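Local coordinates for protein C2 toxin component I (Clostridium botulinum, PDB 2J3X) that is the ADP-ribosyltransferase component of the binary C2 toxin and probably modifies actin of the host cell, using NAD+, at residues Ile99-Phe104 with Pro161-Thr166; Leu109-Ser114 with Gln134-Gln139; Asp153-Glu158 with Thr182-Leu187; Ile193-Ala198 with Ile209-Ser214. The protein carries 2 engineered substitutions. All coordinates share one frame; numbering follows the deposited sequence.

Interaction 1: residues Ile99-Phe104 with Pro161-Thr166; sequences IGYVNF and PVIVKT. With SO4 (sulfate ion), chain P.
Strands 98-102 and 162-168 are antiparallel neighbours in the large mixed sheet, and Gly-100 faces Thr-166 where they meet. This pair bonds both ways: Thr-166 N lies 3.0 Å from Gly-100 O, and Gly-100 N donates to Thr-166 O. Further on, Val-102 N reaches Val-164 O at 2.8 Å. That bond is bent, with 143° at the hydrogen. Here the second bond of the pair is replaced by water: one molecule accepts from Val-164 N and donates to Val-102 O. Beyond the strand end the chains are farther apart, and another water donates to both Phe-104 O and Val-162 O.

On the Val-102 face, Val-102 CG2 presses on Val-164 CG1 at 3.4 Å, tighter than usual for two carbons. Val-164 CG1 stands anti to its backbone N (chi1 -176°), which aims it across the pair. The other methyl, Val-102 CG1, meets Thr-166 CG2 at 3.5 Å, with the two side chains roughly perpendicular. Thr-166 OG1 bonds to Gly-213 O of the next strand.

On the other face, Tyr-101 CD1 lies 3.4 Å from Ile-163 CG2, which approaches the ring obliquely. The extended Lys-165 chain brings CE within 3.6 Å of Ile-99 CG2. A water accepts from Lys-165 NZ and donates to Tyr-101 OH, whose protein partner is Asp-153. This is central strand pairing within the mixed sheet of an ADP-ribosyltransferase-type domain.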
loop_
_atom_site.group_PDB
_atom_site.type_symbol
_atom_site.label_atom_id
_atom_site.label_comp_id
_atom_site.label_asym_id
_atom_site.label_seq_id
_atom_site.Cartn_x
_atom_site.Cartn_y
_atom_site.Cartn_z
ATOM N N ILE A 99 10.779 -2.102 20.834
ATOM C CA ILE A 99 10.170 -0.773 20.747
ATOM C C ILE A 99 11.151 0.113 19.960
ATOM O O ILE A 99 12.354 0.100 20.215
ATOM C CB ILE A 99 9.978 -0.209 22.151
ATOM C CG1 ILE A 99 8.930 -1.082 22.900
ATOM C CG2 ILE A 99 9.527 1.267 22.114
ATOM C CD1 ILE A 99 8.936 -0.827 24.350
ATOM N N GLY A 100 10.631 0.943 19.057
ATOM C CA GLY A 100 11.530 1.855 18.361
ATOM C C GLY A 100 10.717 2.679 17.365
ATOM O O GLY A 100 9.509 2.791 17.503
ATOM N N TYR A 101 11.396 3.281 16.405
ATOM C CA TYR A 101 10.797 4.318 15.569
ATOM C C TYR A 101 10.757 3.798 14.150
ATOM O O TYR A 101 11.823 3.448 13.577
ATOM C CB TYR A 101 11.662 5.550 15.591
ATOM C CG TYR A 101 11.845 6.149 16.951
ATOM C CD1 TYR A 101 10.734 6.561 17.702
ATOM C CD2 TYR A 101 13.141 6.292 17.504
ATOM C CE1 TYR A 101 10.919 7.174 18.981
ATOM C CE2 TYR A 101 13.321 6.875 18.809
ATOM C CZ TYR A 101 12.218 7.300 19.517
ATOM O OH TYR A 101 12.345 7.879 20.782
ATOM N N VAL A 102 9.569 3.740 13.561
ATOM C CA VAL A 102 9.504 3.250 12.181
ATOM C C VAL A 102 9.750 4.350 11.146
ATOM O O VAL A 102 9.469 5.518 11.379
ATOM C CB VAL A 102 8.167 2.489 11.881
ATOM C CG1 VAL A 102 8.186 1.100 12.528
ATOM C CG2 VAL A 102 6.942 3.238 12.401
ATOM N N ASN A 103 10.296 3.975 9.997
ATOM C CA ASN A 103 10.668 4.991 9.000
ATOM C C ASN A 103 9.461 5.446 8.157
ATOM O O ASN A 103 9.314 5.002 6.998
ATOM C CB ASN A 103 11.850 4.520 8.170
ATOM C CG ASN A 103 11.617 3.194 7.431
ATOM O OD1 ASN A 103 10.875 2.271 7.863
ATOM N ND2 ASN A 103 12.326 3.064 6.319
ATOM N N PHE A 104 8.564 6.256 8.748
ATOM C CA PHE A 104 7.478 6.943 7.972
ATOM C C PHE A 104 7.735 8.426 8.006
ATOM O O PHE A 104 7.886 8.991 9.116
ATOM C CB PHE A 104 6.069 6.711 8.517
ATOM C CG PHE A 104 5.485 5.416 8.135
ATOM C CD1 PHE A 104 5.803 4.240 8.854
ATOM C CD2 PHE A 104 4.535 5.360 7.125
ATOM C CE1 PHE A 104 5.233 3.025 8.498
ATOM C CE2 PHE A 104 4.008 4.147 6.732
ATOM C CZ PHE A 104 4.334 2.981 7.416
ATOM N N PRO A 161 9.521 16.386 10.834
ATOM C CA PRO A 161 8.821 16.891 12.013
ATOM C C PRO A 161 7.836 15.913 12.668
ATOM O O PRO A 161 7.136 16.307 13.572
ATOM C CB PRO A 161 8.091 18.119 11.474
ATOM C CG PRO A 161 7.758 17.712 10.049
ATOM C CD PRO A 161 8.999 17.021 9.575
ATOM N N VAL A 162 7.784 14.676 12.178
ATOM C CA VAL A 162 7.007 13.615 12.866
ATOM C C VAL A 162 7.909 12.454 13.229
ATOM O O VAL A 162 8.915 12.163 12.532
ATOM C CB VAL A 162 5.806 13.101 12.010
ATOM C CG1 VAL A 162 4.962 14.319 11.584
ATOM C CG2 VAL A 162 6.311 12.267 10.830
ATOM N N ILE A 163 7.540 11.769 14.306
ATOM C CA ILE A 163 8.278 10.574 14.786
ATOM C C ILE A 163 7.179 9.545 14.989
ATOM O O ILE A 163 6.191 9.843 15.613
ATOM C CB ILE A 163 9.025 10.844 16.119
ATOM C CG1 ILE A 163 10.179 11.851 15.938
ATOM C CG2 ILE A 163 9.660 9.563 16.669
ATOM C CD1 ILE A 163 10.566 12.442 17.268
ATOM N N VAL A 164 7.339 8.334 14.434
ATOM C CA VAL A 164 6.380 7.299 14.631
ATOM C C VAL A 164 6.975 6.179 15.448
ATOM O O VAL A 164 7.904 5.538 14.994
ATOM C CB VAL A 164 5.913 6.749 13.228
ATOM C CG1 VAL A 164 4.804 5.694 13.390
ATOM C CG2 VAL A 164 5.400 7.941 12.360
ATOM N N LYS A 165 6.447 5.987 16.650
ATOM C CA LYS A 165 6.978 4.979 17.621
ATOM C C LYS A 165 5.992 3.804 17.648
ATOM O O LYS A 165 4.772 4.021 17.608
ATOM C CB LYS A 165 7.048 5.619 19.014
ATOM C CG LYS A 165 7.714 4.760 20.068
ATOM C CD LYS A 165 7.837 5.547 21.391
ATOM C CE LYS A 165 8.474 4.718 22.430
ATOM N NZ LYS A 165 8.542 5.628 23.655
ATOM N N THR A 166 6.509 2.586 17.635
ATOM C CA THR A 166 5.670 1.415 17.630
ATOM C C THR A 166 6.339 0.303 18.433
ATOM O O THR A 166 7.467 0.434 18.860
ATOM C CB THR A 166 5.341 0.929 16.185
ATOM O OG1 THR A 166 4.279 -0.036 16.246
ATOM C CG2 THR A 166 6.557 0.292 15.526
HETATM S S SO4 P . 15.043 4.036 2.748
HETATM O O1 SO4 P . 16.243 3.436 3.343
HETATM O O2 SO4 P . 14.387 3.138 1.782
HETATM O O3 SO4 P . 14.064 4.355 3.793
HETATM O O4 SO4 P . 15.479 5.208 1.979
HETATM O O HOH W 1 10.405 8.132 22.684
HETATM O O HOH W 2 9.720 7.822 12.836
HETATM O O HOH W 3 9.353 9.779 10.993
#

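Interaction 2: residues Leu109-Ser114 with Gln134-Gln139; sequences LGINFS and QQIINQ
Gln-135 and Phe-113 run past each other in opposite directions, with the amide and ring planes 82° apart. Gln-135 OE1 comes to the ring edge, in the ring plane, and lies 3.4 Å from Phe-113 CE2. The amide gets there on an extended chain, with CG anti to the backbone N (chi1 174°). Its other end, Gln-135 NE2, sits 2.8 Å from Gly-110 O. The hydrogen bond is weak, since the angle at the hydrogen is only 115°. Gly-110 has a positive phi, which favours glycine at this bend.

Ile-111 touches both groups. Its CG2 stands 3.6 Å above the centre of the Phe-113 ring, over one face. Its CG1 lies 3.8 Å from Gln-135 NE2. Lys-131 also meets the Phe-113 ring, as a cation-pi partner.

The contact joins the loop after strand 98-102 to the last turn of helix 126-136. This helix packs against the sheet, where Ile-136 touches Pro-195 and Tyr-141. From Ile-136 to Gln-139 the chain makes a type II turn that leads to strand 141-143, closed by Gln-139 N on Ile-136 O at 3.0 Å.

Deeper in, Ile-136 CG2 packs obliquely on Ile-111 CD1 at 3.9 Å. The same methyl is 4.0 Å from Leu-109 O. At the end of the turn, the Gln-139 amide bonds to Arg-368 and Glu-424 of the second ADP-ribosyltransferase-like half.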
loop_
_atom_site.group_PDB
_atom_site.type_symbol
_atom_site.label_atom_id
_atom_site.label_comp_id
_atom_site.label_asym_id
_atom_site.label_seq_id
_atom_site.Cartn_x
_atom_site.Cartn_y
_atom_site.Cartn_z
ATOM N N LEU A 109 2.437 9.332 5.417
ATOM C CA LEU A 109 1.205 9.334 6.203
ATOM C C LEU A 109 0.155 10.171 5.486
ATOM O O LEU A 109 -0.810 10.575 6.085
ATOM C CB LEU A 109 1.491 9.909 7.622
ATOM C CG LEU A 109 2.512 9.104 8.409
ATOM C CD1 LEU A 109 2.896 9.874 9.677
ATOM C CD2 LEU A 109 1.990 7.695 8.797
ATOM N N GLY A 110 0.380 10.455 4.198
ATOM C CA GLY A 110 -0.559 11.299 3.447
ATOM C C GLY A 110 -0.667 12.759 3.872
ATOM O O GLY A 110 -1.697 13.402 3.635
ATOM N N ILE A 111 0.401 13.286 4.473
ATOM C CA ILE A 111 0.417 14.666 4.971
ATOM C C ILE A 111 1.252 15.503 4.055
ATOM O O ILE A 111 2.485 15.319 3.930
ATOM C CB ILE A 111 0.981 14.753 6.423
ATOM C CG1 ILE A 111 0.065 13.989 7.379
ATOM C CG2 ILE A 111 1.257 16.261 6.821
ATOM C CD1 ILE A 111 0.763 13.897 8.812
ATOM N N ASN A 112 0.555 16.405 3.355
ATOM C CA ASN A 112 1.231 17.262 2.404
ATOM C C ASN A 112 1.280 18.706 2.869
ATOM O O ASN A 112 1.753 19.549 2.126
ATOM C CB ASN A 112 0.544 17.191 1.035
ATOM C CG ASN A 112 0.523 15.761 0.477
ATOM O OD1 ASN A 112 1.539 15.062 0.525
ATOM N ND2 ASN A 112 -0.611 15.365 -0.077
ATOM N N PHE A 113 0.839 18.967 4.094
ATOM C CA PHE A 113 0.842 20.333 4.656
ATOM C C PHE A 113 1.959 20.414 5.669
ATOM O O PHE A 113 2.479 19.389 6.115
ATOM C CB PHE A 113 -0.492 20.700 5.329
ATOM C CG PHE A 113 -0.974 19.668 6.321
ATOM C CD1 PHE A 113 -0.588 19.702 7.653
ATOM C CD2 PHE A 113 -1.826 18.656 5.897
ATOM C CE1 PHE A 113 -1.059 18.710 8.532
ATOM C CE2 PHE A 113 -2.288 17.688 6.773
ATOM C CZ PHE A 113 -1.933 17.727 8.085
ATOM N N SER A 114 2.314 21.633 6.065
ATOM C CA SER A 114 3.491 21.818 6.912
ATOM C C SER A 114 3.122 21.615 8.378
ATOM O O SER A 114 1.956 21.784 8.792
ATOM C CB SER A 114 4.059 23.241 6.753
ATOM O OG SER A 114 2.996 24.176 6.900
ATOM N N GLN A 134 -6.915 14.504 13.421
ATOM C CA GLN A 134 -8.162 14.217 12.719
ATOM C C GLN A 134 -7.908 13.453 11.410
ATOM O O GLN A 134 -8.671 12.547 11.034
ATOM C CB GLN A 134 -8.973 15.505 12.504
ATOM C CG GLN A 134 -9.606 16.016 13.807
ATOM C CD GLN A 134 -10.321 14.872 14.572
ATOM O OE1 GLN A 134 -11.284 14.280 14.072
ATOM N NE2 GLN A 134 -9.803 14.526 15.748
ATOM N N GLN A 135 -6.806 13.753 10.730
ATOM C CA GLN A 135 -6.580 13.071 9.447
ATOM C C GLN A 135 -6.006 11.653 9.613
ATOM O O GLN A 135 -6.396 10.719 8.871
ATOM C CB GLN A 135 -5.619 13.920 8.654
ATOM C CG GLN A 135 -5.171 13.303 7.368
ATOM C CD GLN A 135 -4.411 14.306 6.502
ATOM O OE1 GLN A 135 -4.809 15.468 6.402
ATOM N NE2 GLN A 135 -3.365 13.841 5.857
ATOM N N ILE A 136 -5.078 11.468 10.566
ATOM C CA ILE A 136 -4.346 10.209 10.564
ATOM C C ILE A 136 -4.771 9.139 11.596
ATOM O O ILE A 136 -4.425 7.965 11.435
ATOM C CB ILE A 136 -2.801 10.412 10.662
ATOM C CG1 ILE A 136 -2.361 10.736 12.093
ATOM C CG2 ILE A 136 -2.254 11.511 9.686
ATOM C CD1 ILE A 136 -0.878 10.712 12.330
ATOM N N ILE A 137 -5.437 9.515 12.673
ATOM C CA ILE A 137 -5.692 8.521 13.761
ATOM C C ILE A 137 -6.666 7.487 13.234
ATOM O O ILE A 137 -7.658 7.829 12.598
ATOM C CB ILE A 137 -6.287 9.226 15.023
ATOM C CG1 ILE A 137 -5.210 10.146 15.644
ATOM C CG2 ILE A 137 -6.816 8.218 16.040
ATOM C CD1 ILE A 137 -4.032 9.444 15.960
ATOM N N ASN A 138 -6.331 6.219 13.448
ATOM C CA ASN A 138 -7.088 5.083 12.957
ATOM C C ASN A 138 -7.145 4.944 11.411
ATOM O O ASN A 138 -7.975 4.201 10.869
ATOM C CB ASN A 138 -8.496 5.108 13.506
ATOM C CG ASN A 138 -8.996 3.737 13.797
ATOM O OD1 ASN A 138 -8.228 2.772 13.745
ATOM N ND2 ASN A 138 -10.287 3.608 14.077
ATOM N N GLN A 139 -6.309 5.697 10.702
ATOM C CA GLN A 139 -6.095 5.426 9.291
ATOM C C GLN A 139 -4.966 4.417 9.186
ATOM O O GLN A 139 -4.188 4.251 10.137
ATOM C CB GLN A 139 -5.702 6.724 8.542
ATOM C CG GLN A 139 -5.530 6.502 7.015
ATOM C CD GLN A 139 -6.774 5.932 6.388
ATOM O OE1 GLN A 139 -6.928 4.712 6.273
ATOM N NE2 GLN A 139 -7.711 6.816 6.030
#

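Interaction 3: residues Asp153-Glu158 with Thr182-Leu187; sequences DNSINE and TVSLLL
Thr-182, Ser-155 and Asn-154 carry this surface contact. Thr-182 is the central piece. Its methyl CG2 rests against the backbone of the 3-10 segment 153-155, 3.4 Å from Asn-154 O. The CG2 methyl is anti to the carbonyl carbon of Thr-182, while OG1 takes the place between N and C (chi1 71°). The same methyl is 4.2 Å from Asn-154 CB.

Ser-155 approaches the side of Thr-182 with its hydroxyl. Ser-155 OG is 3.9 Å from Thr-182 CB, a van der Waals contact. Its polar link across the contact is a water. This water is 2.7 Å from Ser-155 OG and accepts from Val-183 N at 3.0 Å. The first amide of strand 183-187 is thus tied to the 3-10 segment through solvent.

Asn-154 adds a second tie just outside the segment, where its ND2 donates to Glu-181 O. The backbone of the segment is held by Ile-156 N on Asp-153 O at 3.0 Å. Asp-153 OD1 in turn takes part in a hydrogen bond with Tyr-101 OH.

Strands 147-150 and 183-187 are antiparallel partners, with Val-183 bonded to Leu-151. The contact therefore joins the loop leaving strand 147-150 to the start of strand 183-187, its neighbour, near the 175-178 edge of the large mixed sheet of an ADP-ribosyltransferase-type domain.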
loop_
_atom_site.group_PDB
_atom_site.type_symbol
_atom_site.label_atom_id
_atom_site.label_comp_id
_atom_site.label_asym_id
_atom_site.label_seq_id
_atom_site.Cartn_x
_atom_site.Cartn_y
_atom_site.Cartn_z
ATOM N N ASP A 153 17.336 7.409 19.802
ATOM C CA ASP A 153 16.997 8.736 19.202
ATOM C C ASP A 153 17.997 9.170 18.131
ATOM O O ASP A 153 17.743 10.166 17.431
ATOM C CB ASP A 153 16.833 9.841 20.249
ATOM C CG ASP A 153 15.609 9.677 21.094
ATOM O OD1 ASP A 153 14.870 8.671 20.990
ATOM O OD2 ASP A 153 15.393 10.603 21.911
ATOM N N ASN A 154 19.129 8.465 17.991
ATOM C CA ASN A 154 20.042 8.746 16.882
ATOM C C ASN A 154 19.381 8.491 15.535
ATOM O O ASN A 154 19.845 9.002 14.499
ATOM C CB ASN A 154 21.347 7.942 16.997
ATOM C CG ASN A 154 22.257 8.488 18.065
ATOM O OD1 ASN A 154 22.007 9.564 18.615
ATOM N ND2 ASN A 154 23.292 7.746 18.401
ATOM N N SER A 155 18.289 7.717 15.552
ATOM C CA SER A 155 17.555 7.407 14.351
ATOM C C SER A 155 16.646 8.534 13.913
ATOM O O SER A 155 16.230 8.528 12.773
ATOM C CB SER A 155 16.731 6.130 14.507
ATOM O OG SER A 155 17.616 5.008 14.536
ATOM N N ILE A 156 16.363 9.496 14.796
ATOM C CA ILE A 156 15.467 10.601 14.450
ATOM C C ILE A 156 16.176 11.597 13.538
ATOM O O ILE A 156 17.235 12.110 13.907
ATOM C CB ILE A 156 14.948 11.282 15.711
ATOM C CG1 ILE A 156 14.148 10.288 16.549
ATOM C CG2 ILE A 156 14.112 12.553 15.355
ATOM C CD1 ILE A 156 13.878 10.806 17.960
ATOM N N ASN A 157 15.626 11.823 12.338
ATOM C CA ASN A 157 16.086 12.881 11.439
ATOM C C ASN A 157 15.454 14.189 11.906
ATOM O O ASN A 157 14.237 14.347 11.820
ATOM C CB ASN A 157 15.601 12.547 10.027
ATOM C CG ASN A 157 16.086 13.546 8.979
ATOM O OD1 ASN A 157 16.414 14.703 9.293
ATOM N ND2 ASN A 157 16.145 13.090 7.722
ATOM N N GLU A 158 16.267 15.129 12.409
ATOM C CA GLU A 158 15.747 16.364 13.004
ATOM C C GLU A 158 14.948 17.183 11.987
ATOM O O GLU A 158 14.075 17.978 12.359
ATOM C CB GLU A 158 16.881 17.228 13.581
ATOM C CG GLU A 158 17.806 17.900 12.545
ATOM C CD GLU A 158 18.907 18.755 13.180
ATOM O OE1 GLU A 158 19.127 18.639 14.399
ATOM O OE2 GLU A 158 19.571 19.540 12.456
ATOM N N THR A 182 23.641 4.722 14.304
ATOM C CA THR A 182 22.296 4.151 14.417
ATOM C C THR A 182 22.292 2.632 14.402
ATOM O O THR A 182 23.116 1.980 13.750
ATOM C CB THR A 182 21.270 4.609 13.327
ATOM O OG1 THR A 182 21.606 4.027 12.077
ATOM C CG2 THR A 182 21.158 6.144 13.215
ATOM N N VAL A 183 21.285 2.085 15.074
ATOM C CA VAL A 183 21.046 0.658 15.051
ATOM C C VAL A 183 19.566 0.461 14.729
ATOM O O VAL A 183 18.726 1.143 15.315
ATOM C CB VAL A 183 21.380 0.044 16.442
ATOM C CG1 VAL A 183 21.314 -1.494 16.376
ATOM C CG2 VAL A 183 22.755 0.515 16.892
ATOM N N SER A 184 19.244 -0.475 13.837
ATOM C CA SER A 184 17.849 -0.667 13.418
ATOM C C SER A 184 17.514 -2.135 13.212
ATOM O O SER A 184 18.379 -2.960 12.856
ATOM C CB SER A 184 17.545 0.075 12.087
ATOM O OG SER A 184 17.827 1.450 12.196
ATOM N N LEU A 185 16.271 -2.471 13.442
ATOM C CA LEU A 185 15.789 -3.781 12.949
ATOM C C LEU A 185 15.314 -3.575 11.511
ATOM O O LEU A 185 14.902 -2.483 11.138
ATOM C CB LEU A 185 14.617 -4.327 13.747
ATOM C CG LEU A 185 14.731 -4.360 15.292
ATOM C CD1 LEU A 185 13.598 -5.074 15.931
ATOM C CD2 LEU A 185 16.093 -5.006 15.687
ATOM N N LEU A 186 15.337 -4.653 10.747
ATOM C CA LEU A 186 14.759 -4.660 9.418
ATOM C C LEU A 186 13.621 -5.660 9.504
ATOM O O LEU A 186 13.828 -6.793 9.966
ATOM C CB LEU A 186 15.823 -5.139 8.403
ATOM C CG LEU A 186 15.301 -5.000 6.957
ATOM C CD1 LEU A 186 15.066 -3.544 6.597
ATOM C CD2 LEU A 186 16.304 -5.642 6.017
ATOM N N LEU A 187 12.424 -5.280 9.060
ATOM C CA LEU A 187 11.285 -6.207 9.110
ATOM C C LEU A 187 10.736 -6.406 7.682
ATOM O O LEU A 187 11.111 -5.655 6.777
ATOM C CB LEU A 187 10.163 -5.697 10.037
ATOM C CG LEU A 187 10.597 -5.116 11.378
ATOM C CD1 LEU A 187 9.329 -4.555 12.044
ATOM C CD2 LEU A 187 11.207 -6.193 12.250
HETATM O O HOH W 4 19.508 4.169 16.287
#

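Interaction 4: residues Ile193-Ala198 with Ile209-Ser214; sequences IIPESA and ILIEGS
Pro-195 CB and Ile-211 CG2 meet at 3.7 Å in the apolar centre of this strand pair. On the same face, Ala-198 CB packs on Ile-209 CG2 at 3.8 Å. Helix 126-136 lies over this face: Ile-136 touches Ile-211, Leu-129 touches Ala-198, and Val-132 touches Ile-209. Nearer the open end of the hairpin, Ile-193 CG2 comes within 3.9 Å of the CA of Gly-213, which has no side chain in the way. Ile-193 CG1 sits beside the backbone N (chi1 -76°), which leaves CG2 anti to it.

Strands 191-203 and 206-216 form a beta hairpin, interrupted here by a classic beta bulge. Glu-196 and Ser-197 both face Glu-212. Glu-212 O accepts from Glu-196 N at 2.7 Å, nearly straight at 170°. It also receives a weak, longer bond from Ser-197 N. The psi of -27° at Glu-196 departs from strand values, as at the first position of a classic bulge. Regular pairing holds on both flanks. Ile-194 N and Ser-214 O are 2.9 Å apart, with the reverse bond beside it. On the other flank, Glu-212 N reaches Ser-197 O at 3.0 Å.

The face with Ser-197, Glu-212 and Ser-214 carries the polar side chains of the pair, with Ile-194 beside them. Ser-197 OG rests 3.3 Å from Glu-212 CG. Glu-196, bent at chi2, brings OE2 to 3.1 Å from Ser-214 OG at the solvent-exposed edge.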
loop_
_atom_site.group_PDB
_atom_site.type_symbol
_atom_site.label_atom_id
_atom_site.label_comp_id
_atom_site.label_asym_id
_atom_site.label_seq_id
_atom_site.Cartn_x
_atom_site.Cartn_y
_atom_site.Cartn_z
ATOM N N ILE A 193 1.103 0.853 9.420
ATOM C CA ILE A 193 1.033 1.509 10.739
ATOM C C ILE A 193 -0.352 2.141 10.837
ATOM O O ILE A 193 -0.814 2.767 9.883
ATOM C CB ILE A 193 2.118 2.556 10.881
ATOM C CG1 ILE A 193 3.466 1.889 11.142
ATOM C CG2 ILE A 193 1.895 3.381 12.157
ATOM C CD1 ILE A 193 3.615 1.331 12.661
ATOM N N ILE A 194 -0.997 1.964 11.992
ATOM C CA ILE A 194 -2.246 2.625 12.334
ATOM C C ILE A 194 -1.964 3.610 13.497
ATOM O O ILE A 194 -1.725 3.183 14.640
ATOM C CB ILE A 194 -3.282 1.615 12.778
ATOM C CG1 ILE A 194 -3.558 0.586 11.674
ATOM C CG2 ILE A 194 -4.606 2.355 13.144
ATOM C CD1 ILE A 194 -4.494 -0.558 12.136
ATOM N N PRO A 195 -1.926 4.913 13.201
ATOM C CA PRO A 195 -1.627 5.891 14.278
ATOM C C PRO A 195 -2.764 5.795 15.291
ATOM O O PRO A 195 -3.935 5.750 14.908
ATOM C CB PRO A 195 -1.707 7.241 13.528
ATOM C CG PRO A 195 -1.205 6.859 12.137
ATOM C CD PRO A 195 -2.045 5.589 11.875
ATOM N N GLU A 196 -2.399 5.708 16.571
ATOM C CA GLU A 196 -3.398 5.611 17.638
ATOM C C GLU A 196 -3.487 6.873 18.486
ATOM O O GLU A 196 -4.580 7.153 19.018
ATOM C CB GLU A 196 -3.099 4.394 18.519
ATOM C CG GLU A 196 -3.030 3.048 17.715
ATOM C CD GLU A 196 -4.365 2.495 17.249
ATOM O OE1 GLU A 196 -5.426 3.151 17.461
ATOM O OE2 GLU A 196 -4.360 1.376 16.647
ATOM N N SER A 197 -2.390 7.629 18.563
ATOM C CA SER A 197 -2.367 8.908 19.305
ATOM C C SER A 197 -1.242 9.768 18.771
ATOM O O SER A 197 -0.339 9.272 18.132
ATOM C CB SER A 197 -2.155 8.699 20.811
ATOM O OG SER A 197 -0.935 8.048 21.055
ATOM N N ALA A 198 -1.334 11.065 19.033
ATOM C CA ALA A 198 -0.302 11.992 18.601
ATOM C C ALA A 198 -0.205 13.112 19.615
ATOM O O ALA A 198 -1.242 13.633 20.066
ATOM C CB ALA A 198 -0.668 12.574 17.242
ATOM N N ILE A 209 5.787 16.143 16.121
ATOM C CA ILE A 209 4.597 15.386 16.492
ATOM C C ILE A 209 5.052 13.920 16.690
ATOM O O ILE A 209 5.569 13.280 15.760
ATOM C CB ILE A 209 3.497 15.469 15.423
ATOM C CG1 ILE A 209 2.925 16.912 15.386
ATOM C CG2 ILE A 209 2.316 14.481 15.775
ATOM C CD1 ILE A 209 1.848 17.134 14.283
ATOM N N LEU A 210 4.860 13.407 17.918
ATOM C CA LEU A 210 5.216 12.020 18.261
ATOM C C LEU A 210 3.924 11.234 18.135
ATOM O O LEU A 210 2.934 11.490 18.830
ATOM C CB LEU A 210 5.752 11.948 19.695
ATOM C CG LEU A 210 6.050 10.540 20.233
ATOM C CD1 LEU A 210 7.200 9.852 19.418
ATOM C CD2 LEU A 210 6.412 10.712 21.751
ATOM N N ILE A 211 3.966 10.259 17.245
ATOM C CA ILE A 211 2.809 9.431 16.944
ATOM C C ILE A 211 3.075 8.057 17.492
ATOM O O ILE A 211 4.129 7.457 17.197
ATOM C CB ILE A 211 2.589 9.335 15.415
ATOM C CG1 ILE A 211 2.318 10.723 14.822
ATOM C CG2 ILE A 211 1.487 8.251 15.083
ATOM C CD1 ILE A 211 2.585 10.785 13.312
ATOM N N GLU A 212 2.141 7.546 18.290
ATOM C CA GLU A 212 2.181 6.125 18.684
ATOM C C GLU A 212 1.343 5.354 17.667
ATOM O O GLU A 212 0.151 5.625 17.488
ATOM C CB GLU A 212 1.531 5.919 20.058
ATOM C CG GLU A 212 2.134 6.735 21.180
ATOM C CD GLU A 212 3.617 6.426 21.450
ATOM O OE1 GLU A 212 4.076 5.280 21.169
ATOM O OE2 GLU A 212 4.302 7.354 21.970
ATOM N N GLY A 213 1.976 4.410 16.991
ATOM C CA GLY A 213 1.254 3.604 15.972
ATOM C C GLY A 213 1.264 2.135 16.269
ATOM O O GLY A 213 2.218 1.621 16.892
ATOM N N SER A 214 0.240 1.430 15.792
ATOM C CA SER A 214 0.221 -0.033 15.925
ATOM C C SER A 214 0.669 -0.620 14.632
ATOM O O SER A 214 0.216 -0.200 13.582
ATOM C CB SER A 214 -1.211 -0.612 16.160
ATOM O OG SER A 214 -1.713 -0.100 17.351
HETATM O O HOH W 5 1.774 10.102 20.996
#

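Overall arrangement
All four contacts lie in the N-terminal ADP-ribosyltransferase-like half. From the N terminus, interaction 1 opens at strand 98-102 and closes a loop at strand 162-168. Interaction 2 is nested inside that loop, tying the segment after strand 98-102 to the end of helix 126-136. Interaction 3 opens inside the loop too but closes beyond it, at strand 183-187, so it crosses interaction 1. Interaction 4 follows in series as the hairpin of strands 191-203 and 206-216. Strand 206-216 lies beside 162-168, which joins interactions 1 and 4 in one sheet. Interaction 2 meets interaction 4 at Pro-195. Interactions 2 and 3 stay about 12 Å apart at their nearest atoms.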